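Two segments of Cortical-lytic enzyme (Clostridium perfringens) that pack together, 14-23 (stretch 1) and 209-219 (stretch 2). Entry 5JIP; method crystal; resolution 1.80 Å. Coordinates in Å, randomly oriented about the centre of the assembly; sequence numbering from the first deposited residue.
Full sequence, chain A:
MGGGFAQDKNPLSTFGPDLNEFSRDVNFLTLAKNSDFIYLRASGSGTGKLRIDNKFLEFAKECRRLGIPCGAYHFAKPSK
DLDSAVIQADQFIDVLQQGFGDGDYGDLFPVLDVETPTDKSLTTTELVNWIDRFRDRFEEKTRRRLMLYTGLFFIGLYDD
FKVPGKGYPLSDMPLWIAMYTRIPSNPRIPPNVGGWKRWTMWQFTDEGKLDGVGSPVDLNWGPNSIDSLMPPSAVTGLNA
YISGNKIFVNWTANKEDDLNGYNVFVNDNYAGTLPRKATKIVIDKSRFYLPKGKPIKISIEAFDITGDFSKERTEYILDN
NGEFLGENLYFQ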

ATOM      1  N   THR A  14       2.713   9.762 -19.147  1.00  8.49           N
ATOM      2  CA  THR A  14       1.578  10.586 -19.531  1.00  9.96           C
ATOM      3  C   THR A  14       2.037  12.019 -19.803  1.00  9.41           C
ATOM      4  O   THR A  14       3.162  12.416 -19.500  1.00  8.23           O
ATOM      5  CB  THR A  14       0.503  10.572 -18.447  1.00  8.55           C
ATOM      6  OG1 THR A  14       1.075  10.923 -17.188  1.00  8.81           O
ATOM      7  CG2 THR A  14      -0.151   9.176 -18.342  1.00 10.45           C
ATOM      8  N   PHE A  15       1.127  12.802 -20.365  1.00  8.43           N
ATOM      9  CA  PHE A  15       1.478  14.100 -20.917  1.00  7.15           C
ATOM     10  C   PHE A  15       0.282  15.034 -20.855  1.00  8.27           C
ATOM     11  O   PHE A  15      -0.846  14.630 -21.139  1.00  9.00           O
ATOM     12  CB  PHE A  15       1.961  13.928 -22.358  1.00 10.76           C
ATOM     13  CG  PHE A  15       2.038  15.212 -23.134  1.00  9.44           C
ATOM     14  CD1 PHE A  15       3.188  15.974 -23.142  1.00  8.84           C
ATOM     15  CD2 PHE A  15       0.958  15.638 -23.869  1.00  8.22           C
ATOM     16  CE1 PHE A  15       3.258  17.172 -23.861  1.00 10.66           C
ATOM     17  CE2 PHE A  15       1.015  16.818 -24.598  1.00 13.28           C
ATOM     18  CZ  PHE A  15       2.169  17.580 -24.605  1.00  9.21           C
ATOM     19  N   GLY A  16       0.538  16.295 -20.535  1.00  7.40           N
ATOM     20  CA  GLY A  16      -0.519  17.266 -20.559  1.00  7.17           C
ATOM     21  C   GLY A  16      -0.041  18.652 -20.206  1.00  7.60           C
ATOM     22  O   GLY A  16       1.037  18.841 -19.603  1.00  4.60           O
ATOM     23  N   PRO A  17      -0.859  19.648 -20.538  1.00  5.86           N
ATOM     24  CA  PRO A  17      -0.502  21.035 -20.260  1.00  6.52           C
ATOM     25  C   PRO A  17      -0.967  21.482 -18.885  1.00  7.15           C
ATOM     26  O   PRO A  17      -1.830  20.866 -18.257  1.00  6.39           O
ATOM     27  CB  PRO A  17      -1.265  21.790 -21.358  1.00  8.07           C
ATOM     28  CG  PRO A  17      -2.551  20.994 -21.462  1.00  7.14           C
ATOM     29  CD  PRO A  17      -2.107  19.554 -21.333  1.00  5.48           C
ATOM     30  N   ASP A  18      -0.394  22.594 -18.429  1.00  5.56           N
ATOM     31  CA  ASP A  18      -1.069  23.366 -17.396  1.00  4.69           C
ATOM     32  C   ASP A  18      -1.398  24.744 -17.953  1.00  6.60           C
ATOM     33  O   ASP A  18      -0.675  25.287 -18.803  1.00  6.86           O
ATOM     34  CB  ASP A  18      -0.260  23.458 -16.085  1.00  6.00           C
ATOM     35  CG  ASP A  18       1.132  24.025 -16.280  1.00  8.71           C
ATOM     36  OD1 ASP A  18       2.047  23.239 -16.601  1.00  7.22           O
ATOM     37  OD2 ASP A  18       1.305  25.248 -16.096  1.00  7.39           O
ATOM     38  N   LEU A  19      -2.534  25.269 -17.488  1.00  7.41           N
ATOM     39  CA  LEU A  19      -3.201  26.429 -18.078  1.00  9.09           C
ATOM     40  C   LEU A  19      -3.691  27.363 -16.979  1.00  8.70           C
ATOM     41  O   LEU A  19      -3.871  26.961 -15.826  1.00  6.00           O
ATOM     42  CB  LEU A  19      -4.414  26.013 -18.930  1.00  6.27           C
ATOM     43  CG  LEU A  19      -4.251  24.932 -20.000  1.00  8.21           C
ATOM     44  CD1 LEU A  19      -5.628  24.509 -20.534  1.00 13.01           C
ATOM     45  CD2 LEU A  19      -3.375  25.425 -21.115  1.00  9.77           C
ATOM     46  N   ASN A  20      -3.919  28.623 -17.341  1.00  7.98           N
ATOM     47  CA  ASN A  20      -4.574  29.553 -16.436  1.00  6.70           C
ATOM     48  C   ASN A  20      -5.311  30.594 -17.273  1.00  7.67           C
ATOM     49  O   ASN A  20      -5.456  30.443 -18.485  1.00  7.06           O
ATOM     50  CB  ASN A  20      -3.574  30.169 -15.449  1.00  7.62           C
ATOM     51  CG  ASN A  20      -2.475  30.978 -16.130  1.00 11.46           C
ATOM     52  OD1 ASN A  20      -2.644  31.528 -17.222  1.00 11.28           O
ATOM     53  ND2 ASN A  20      -1.329  31.025 -15.483  1.00 11.17           N
ATOM     54  N   GLU A  21      -5.806  31.643 -16.614  1.00  8.20           N
ATOM     55  CA  GLU A  21      -6.641  32.609 -17.326  1.00 11.75           C
ATOM     56  C   GLU A  21      -5.911  33.333 -18.452  1.00 11.68           C
ATOM     57  O   GLU A  21      -6.569  33.961 -19.300  1.00  9.36           O
ATOM     58  CB  GLU A  21      -7.194  33.619 -16.332  1.00  7.02           C
ATOM     59  CG  GLU A  21      -6.171  34.554 -15.744  1.00  9.18           C
ATOM     60  CD  GLU A  21      -6.795  35.461 -14.715  1.00 11.61           C
ATOM     61  OE1 GLU A  21      -7.143  36.617 -15.084  1.00 13.77           O
ATOM     62  OE2 GLU A  21      -6.977  35.007 -13.563  1.00  8.68           O
ATOM     63  N   PHE A  22      -4.586  33.256 -18.497  1.00 10.02           N
ATOM     64  CA  PHE A  22      -3.818  33.925 -19.546  1.00 13.32           C
ATOM     65  C   PHE A  22      -3.524  33.006 -20.714  1.00 10.63           C
ATOM     66  O   PHE A  22      -2.936  33.439 -21.707  1.00 11.54           O
ATOM     67  CB  PHE A  22      -2.517  34.510 -18.942  1.00 14.49           C
ATOM     68  CG  PHE A  22      -2.776  35.339 -17.718  1.00 10.95           C
ATOM     69  CD1 PHE A  22      -3.543  36.490 -17.811  1.00 13.98           C
ATOM     70  CD2 PHE A  22      -2.288  34.959 -16.465  1.00 11.83           C
ATOM     71  CE1 PHE A  22      -3.813  37.232 -16.700  1.00 13.32           C
ATOM     72  CE2 PHE A  22      -2.567  35.692 -15.355  1.00 10.20           C
ATOM     73  CZ  PHE A  22      -3.316  36.840 -15.458  1.00 10.22           C
ATOM     74  N   SER A  23      -3.936  31.750 -20.629  1.00 10.43           N
ATOM     75  CA  SER A  23      -3.793  30.849 -21.754  1.00  9.69           C
ATOM     76  C   SER A  23      -4.777  31.272 -22.833  1.00  9.09           C
ATOM     77  O   SER A  23      -5.949  31.508 -22.542  1.00 12.00           O
ATOM     78  CB  SER A  23      -4.086  29.426 -21.308  1.00  7.72           C
ATOM     79  OG  SER A  23      -3.192  29.045 -20.293  1.00  8.74           O
ATOM     80  N   LYS A 209       4.391  23.914 -27.945  1.00 13.35           N
ATOM     81  CA  LYS A 209       3.364  24.012 -28.983  1.00 11.84           C
ATOM     82  C   LYS A 209       2.488  22.775 -28.907  1.00  8.67           C
ATOM     83  O   LYS A 209       2.972  21.648 -29.089  1.00 13.46           O
ATOM     84  CB  LYS A 209       4.002  24.144 -30.366  1.00 15.41           C
ATOM     85  CG  LYS A 209       3.018  24.152 -31.532  1.00 22.40           C
ATOM     86  CD  LYS A 209       3.794  24.198 -32.861  1.00 25.03           C
ATOM     87  CE  LYS A 209       2.885  24.428 -34.060  1.00 44.33           C
ATOM     88  NZ  LYS A 209       2.193  23.183 -34.495  1.00 36.20           N
ATOM     89  N   LEU A 210       1.209  22.981 -28.610  1.00  8.70           N
ATOM     90  CA  LEU A 210       0.248  21.881 -28.544  1.00 11.58           C
ATOM     91  C   LEU A 210      -1.050  22.299 -29.202  1.00  7.82           C
ATOM     92  O   LEU A 210      -1.615  23.329 -28.829  1.00  9.15           O
ATOM     93  CB  LEU A 210      -0.044  21.488 -27.103  1.00  7.40           C
ATOM     94  CG  LEU A 210      -0.944  20.275 -26.878  1.00  9.54           C
ATOM     95  CD1 LEU A 210      -0.351  18.995 -27.495  1.00 14.95           C
ATOM     96  CD2 LEU A 210      -1.156  20.116 -25.388  1.00  8.86           C
ATOM     97  N   ASP A 211      -1.520  21.499 -30.161  1.00 11.81           N
ATOM     98  CA  ASP A 211      -2.810  21.756 -30.804  1.00 13.42           C
ATOM     99  C   ASP A 211      -3.881  21.863 -29.732  1.00 12.51           C
ATOM    100  O   ASP A 211      -3.990  20.998 -28.866  1.00 11.59           O
ATOM    101  CB  ASP A 211      -3.172  20.617 -31.777  1.00 17.40           C
ATOM    102  CG  ASP A 211      -2.436  20.699 -33.115  1.00 24.90           C
ATOM    103  OD1 ASP A 211      -1.611  21.616 -33.315  1.00 21.92           O
ATOM    104  OD2 ASP A 211      -2.687  19.815 -33.973  1.00 25.53           O
ATOM    105  N   GLY A 212      -4.660  22.927 -29.779  1.00 11.04           N
ATOM    106  CA  GLY A 212      -5.689  23.146 -28.792  1.00 10.68           C
ATOM    107  C   GLY A 212      -5.371  24.232 -27.801  1.00  9.75           C
ATOM    108  O   GLY A 212      -6.250  24.605 -27.006  1.00  9.51           O
ATOM    109  N   VAL A 213      -4.144  24.755 -27.817  1.00 12.16           N
ATOM    110  CA  VAL A 213      -3.783  25.943 -27.063  1.00 11.06           C
ATOM    111  C   VAL A 213      -3.108  26.896 -28.032  1.00 11.34           C
ATOM    112  O   VAL A 213      -2.171  26.503 -28.737  1.00 11.45           O
ATOM    113  CB  VAL A 213      -2.854  25.630 -25.878  1.00  9.68           C
ATOM    114  CG1 VAL A 213      -2.511  26.892 -25.151  1.00 11.06           C
ATOM    115  CG2 VAL A 213      -3.520  24.639 -24.942  1.00  9.65           C
ATOM    116  N   GLY A 214      -3.582  28.142 -28.067  1.00 12.17           N
ATOM    117  CA  GLY A 214      -3.055  29.091 -29.025  1.00 17.41           C
ATOM    118  C   GLY A 214      -1.728  29.682 -28.609  1.00 18.68           C
ATOM    119  O   GLY A 214      -0.878  29.967 -29.460  1.00 18.95           O
ATOM    120  N   SER A 215      -1.522  29.850 -27.325  1.00 17.09           N
ATOM    121  CA  SER A 215      -0.325  30.488 -26.804  1.00 19.98           C
ATOM    122  C   SER A 215       0.754  29.447 -26.499  1.00 14.88           C
ATOM    123  O   SER A 215       0.461  28.262 -26.348  1.00 11.07           O
ATOM    124  CB  SER A 215      -0.670  31.287 -25.541  1.00 18.12           C
ATOM    125  OG  SER A 215      -1.599  30.597 -24.706  1.00 17.92           O
ATOM    126  N   PRO A 216       2.019  29.855 -26.462  1.00 10.17           N
ATOM    127  CA  PRO A 216       3.076  28.959 -25.965  1.00 11.06           C
ATOM    128  C   PRO A 216       2.703  28.482 -24.569  1.00  9.08           C
ATOM    129  O   PRO A 216       2.343  29.277 -23.707  1.00  9.20           O
ATOM    130  CB  PRO A 216       4.319  29.850 -25.948  1.00 14.29           C
ATOM    131  CG  PRO A 216       3.988  30.991 -26.920  1.00 21.75           C
ATOM    132  CD  PRO A 216       2.524  31.212 -26.736  1.00 16.52           C
ATOM    133  N   VAL A 217       2.763  27.178 -24.351  1.00 10.83           N
ATOM    134  CA  VAL A 217       2.061  26.581 -23.231  1.00  9.57           C
ATOM    135  C   VAL A 217       3.038  25.757 -22.387  1.00  8.17           C
ATOM    136  O   VAL A 217       4.023  25.214 -22.901  1.00  6.62           O
ATOM    137  CB  VAL A 217       0.863  25.741 -23.764  1.00  7.51           C
ATOM    138  CG1 VAL A 217       1.351  24.582 -24.640  1.00 11.55           C
ATOM    139  CG2 VAL A 217      -0.012  25.239 -22.628  1.00 15.40           C
ATOM    140  N   ASP A 218       2.777  25.712 -21.082  1.00  9.14           N
ATOM    141  CA  ASP A 218       3.496  24.823 -20.166  1.00  8.50           C
ATOM    142  C   ASP A 218       3.130  23.378 -20.470  1.00 10.40           C
ATOM    143  O   ASP A 218       1.948  23.033 -20.519  1.00  6.59           O
ATOM    144  CB  ASP A 218       3.140  25.104 -18.703  1.00  6.65           C
ATOM    145  CG  ASP A 218       3.544  26.474 -18.202  1.00  9.85           C
ATOM    146  OD1 ASP A 218       4.345  27.181 -18.855  1.00 12.41           O
ATOM    147  OD2 ASP A 218       3.064  26.836 -17.097  1.00  6.88           O
ATOM    148  N   LEU A 219       4.128  22.529 -20.671  1.00  6.99           N
ATOM    149  CA  LEU A 219       3.889  21.116 -20.939  1.00  6.17           C
ATOM    150  C   LEU A 219       4.622  20.243 -19.924  1.00  6.73           C
ATOM    151  O   LEU A 219       5.699  20.592 -19.424  1.00  8.77           O
ATOM    152  CB  LEU A 219       4.325  20.735 -22.334  1.00  7.86           C
ATOM    153  CG  LEU A 219       3.571  21.460 -23.471  1.00  7.34           C
ATOM    154  CD1 LEU A 219       4.179  21.073 -24.797  1.00  9.58           C
ATOM    155  CD2 LEU A 219       2.057  21.168 -23.411  1.00  6.49           C
TER
HETATM  156  O   HOH W   1       0.699  27.286 -20.000  1.00  8.65           O
HETATM  157  O   HOH W   2      -0.194  31.788 -21.963  1.00 27.85           O

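Segments far apart in sequence often meet by pairing short strands edge to edge and letting alternate side chains build an apolar layer on one face, while polar groups collect on the other. The contact between residues 14-23 and 209-219 of this cortical-lytic enzyme illustrates the principle on a small scale, with 487 Å² buried over both sides.

The apolar layer centres on Pro 17 and Leu 219, an antiparallel non-hydrogen-bonded pair whose CA atoms lie 4.4 Å apart. Their side chains share a face of the sheet, and Pro 17 CB approaches Leu 219 CD2 to 4.0 Å. The same CB lies 3.9 Å from Val 217 CG2, so the proline bridges two residues of the opposing strand. Phe 15 extends the layer. Its CA-to-CB bond points sideways, but with chi1 in t the ring reaches the other segment: Phe 15 CZ is 3.8 Å from Leu 219 CD2, and Phe 15 CE2 is 3.9 Å from Leu 210 CD1, which meets the ring at its edge. Further along, Leu 19 CD2 packs 3.7 Å from Val 217 CG2 and 3.9 Å from Val 213 CG2. Val 213 closes a type II turn that begins at Leu 210; the turn is held by Val 213 N donating to Leu 210 O at 3.1 Å, and both of these residues direct their CA-to-CB bonds toward the first segment.

Backbone pairing is sparse. Pro 17 CA makes a CA-H...O contact of 3.2 Å with Asp 218 O. Asp 218 O also accepts the direct hydrogen bond between the segments, from Asp 18 N at 3.2 Å. On the other side of this residue pair, a water takes the place of a second direct link: it donates to Asp 18 O at 2.7 Å and accepts from Asp 218 N at 2.8 Å.

The side chains of Asp 18 and Asp 218 share the face away from Pro 17 and Leu 219. Asp 18 OD2 and Asp 218 OD2 are only 2.6 Å apart, a separation that would be costly for two full negative charges and suggests that one carboxyl group holds a proton.

At the far edge, a type I turn from Asn 20 to Ser 23 presents Ser 23 CA 3.7 Å from Ser 215 OG. Within the turn, Ser 23 N donates to Asn 20 O at 2.9 Å and Asn 20 N to Ser 23 OG at 3.1 Å.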